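Local coordinates for C-type lectin domain family 4, member a4 (Mus musculus, PDB 3VYK), which binds N-glycans carrying a bisecting N-acetylglucosamine through a calcium-dependent C-type lectin domain and probably serves as an inhibitory receptor on dendritic cells, at residues Y15-D20 with A59-G64. Numbering follows the deposited sequence.
Sequences YFILND and AGYFIG
With CG of Tyr61 swung anti to its own carbonyl carbon (chi1 -60°), the phenol reaches out of strand 61-67 toward strand 13-19, where Ile17 holds CG2 trans to its backbone N and sets that methyl against the ring. Both strands belong to the core sheet of the C-type lectin fold. They are not paired with each other: strand 121-128 runs between them, antiparallel to 13-19 and parallel to 61-67, so side chains make the contact across that middle strand. Ile17 CG2 lies 3.6 Å from Tyr61 CE1, coming in obliquely to the ring. Farther along strand 13-19, the side-chain amide of Asn19 donates to the hydroxyl, its ND2 arriving at the ring edge, near the ring plane, with the amide and ring planes 68° apart. The backbone N of Asn56 donates to the phenol oxygen as well, so two N-H groups grip it and Tyr61 ties the sheet to the segment around Asn56. The Tyr61 side chain lies about 9 Å from a bound N-acetylglucosamine and about 11 Å from the side chain of the calcium ligand Asn113. Asn19 ND2 meets Tyr61 OH at 3.0 Å, bent to 147° at the hydrogen, with the oxygen close to the amide plane.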
loop_
_atom_site.group_PDB
_atom_site.type_symbol
_atom_site.label_atom_id
_atom_site.label_comp_id
_atom_site.label_asym_id
_atom_site.label_seq_id
_atom_site.Cartn_x
_atom_site.Cartn_y
_atom_site.Cartn_z
ATOM N N TYR A 15 8.035 -8.840 1.937
ATOM C CA TYR A 15 6.823 -8.324 1.287
ATOM C C TYR A 15 5.999 -9.449 0.682
ATOM O O TYR A 15 6.534 -10.375 0.088
ATOM C CB TYR A 15 7.207 -7.295 0.217
ATOM C CG TYR A 15 7.909 -6.100 0.805
ATOM C CD1 TYR A 15 7.212 -4.935 1.083
ATOM C CD2 TYR A 15 9.274 -6.142 1.113
ATOM C CE1 TYR A 15 7.847 -3.837 1.645
ATOM C CE2 TYR A 15 9.914 -5.062 1.684
ATOM C CZ TYR A 15 9.206 -3.903 1.936
ATOM O OH TYR A 15 9.838 -2.822 2.504
ATOM N N PHE A 16 4.683 -9.352 0.829
ATOM C CA PHE A 16 3.774 -10.345 0.259
ATOM C C PHE A 16 2.754 -9.628 -0.604
ATOM O O PHE A 16 2.102 -8.681 -0.147
ATOM C CB PHE A 16 3.060 -11.129 1.362
ATOM C CG PHE A 16 2.253 -12.291 0.849
ATOM C CD1 PHE A 16 2.868 -13.495 0.535
ATOM C CD2 PHE A 16 0.877 -12.174 0.675
ATOM C CE1 PHE A 16 2.126 -14.566 0.056
ATOM C CE2 PHE A 16 0.126 -13.242 0.195
ATOM C CZ PHE A 16 0.754 -14.436 -0.117
ATOM N N ILE A 17 2.626 -10.079 -1.847
ATOM C CA ILE A 17 1.693 -9.491 -2.790
ATOM C C ILE A 17 0.424 -10.325 -2.757
ATOM O O ILE A 17 0.417 -11.476 -3.201
ATOM C CB ILE A 17 2.275 -9.445 -4.225
ATOM C CG1 ILE A 17 3.708 -8.880 -4.235
ATOM C CG2 ILE A 17 1.319 -8.711 -5.166
ATOM C CD1 ILE A 17 3.857 -7.454 -3.723
ATOM N N LEU A 18 -0.634 -9.749 -2.197
ATOM C CA LEU A 18 -1.888 -10.462 -1.994
ATOM C C LEU A 18 -2.717 -10.370 -3.272
ATOM O O LEU A 18 -3.499 -9.428 -3.459
ATOM C CB LEU A 18 -2.631 -9.880 -0.785
ATOM C CG LEU A 18 -3.456 -10.825 0.086
ATOM C CD1 LEU A 18 -3.792 -10.161 1.411
ATOM C CD2 LEU A 18 -4.718 -11.264 -0.641
ATOM N N ASN A 19 -2.511 -11.357 -4.146
ATOM C CA ASN A 19 -3.088 -11.416 -5.487
ATOM C C ASN A 19 -4.276 -12.375 -5.608
ATOM O O ASN A 19 -5.034 -12.283 -6.572
ATOM C CB ASN A 19 -2.029 -11.881 -6.499
ATOM C CG ASN A 19 -1.122 -10.764 -6.980
ATOM O OD1 ASN A 19 0.041 -11.006 -7.305
ATOM N ND2 ASN A 19 -1.652 -9.546 -7.058
ATOM N N ASP A 20 -4.421 -13.297 -4.659
ATOM C CA ASP A 20 -5.348 -14.433 -4.838
ATOM C C ASP A 20 -6.818 -14.081 -4.595
ATOM O O ASP A 20 -7.722 -14.850 -4.948
ATOM C CB ASP A 20 -4.904 -15.663 -4.019
ATOM C CG ASP A 20 -5.272 -15.578 -2.535
ATOM O OD1 ASP A 20 -5.908 -14.595 -2.090
ATOM O OD2 ASP A 20 -4.921 -16.529 -1.800
ATOM N N ALA A 59 -4.156 -4.505 -11.722
ATOM C CA ALA A 59 -4.710 -4.545 -10.368
ATOM C C ALA A 59 -4.341 -3.331 -9.521
ATOM O O ALA A 59 -3.344 -2.658 -9.771
ATOM C CB ALA A 59 -4.290 -5.824 -9.657
ATOM N N GLY A 60 -5.161 -3.071 -8.506
ATOM C CA GLY A 60 -4.878 -2.034 -7.505
ATOM C C GLY A 60 -4.571 -2.655 -6.160
ATOM O O GLY A 60 -5.148 -3.681 -5.785
ATOM N N TYR A 61 -3.669 -2.022 -5.409
ATOM C CA TYR A 61 -3.167 -2.623 -4.181
ATOM C C TYR A 61 -3.241 -1.657 -3.013
ATOM O O TYR A 61 -2.604 -0.598 -3.035
ATOM C CB TYR A 61 -1.709 -3.082 -4.374
ATOM C CG TYR A 61 -1.534 -4.103 -5.480
ATOM C CD1 TYR A 61 -1.442 -5.453 -5.177
ATOM C CD2 TYR A 61 -1.454 -3.711 -6.824
ATOM C CE1 TYR A 61 -1.288 -6.404 -6.186
ATOM C CE2 TYR A 61 -1.302 -4.652 -7.840
ATOM C CZ TYR A 61 -1.214 -5.995 -7.503
ATOM O OH TYR A 61 -1.058 -6.956 -8.485
ATOM N N PHE A 62 -4.001 -2.020 -1.982
ATOM C CA PHE A 62 -4.060 -1.219 -0.764
ATOM C C PHE A 62 -2.693 -1.142 -0.106
ATOM O O PHE A 62 -1.952 -2.146 -0.049
ATOM C CB PHE A 62 -5.051 -1.808 0.247
ATOM C CG PHE A 62 -6.478 -1.407 0.013
ATOM C CD1 PHE A 62 -6.846 -0.061 -0.017
ATOM C CD2 PHE A 62 -7.459 -2.376 -0.127
ATOM C CE1 PHE A 62 -8.167 0.324 -0.225
ATOM C CE2 PHE A 62 -8.782 -2.000 -0.325
ATOM C CZ PHE A 62 -9.138 -0.658 -0.373
ATOM N N ILE A 63 -2.386 0.051 0.395
ATOM C CA ILE A 63 -1.219 0.263 1.256
ATOM C C ILE A 63 -1.682 0.745 2.620
ATOM O O ILE A 63 -2.875 0.999 2.817
ATOM C CB ILE A 63 -0.202 1.231 0.609
ATOM C CG1 ILE A 63 -0.767 2.656 0.516
ATOM C CG2 ILE A 63 0.221 0.690 -0.748
ATOM C CD1 ILE A 63 0.208 3.703 -0.014
ATOM N N GLY A 64 -0.763 0.872 3.569
ATOM C CA GLY A 64 -1.122 1.211 4.942
ATOM C C GLY A 64 -1.222 2.696 5.245
ATOM O O GLY A 64 -0.781 3.131 6.306
#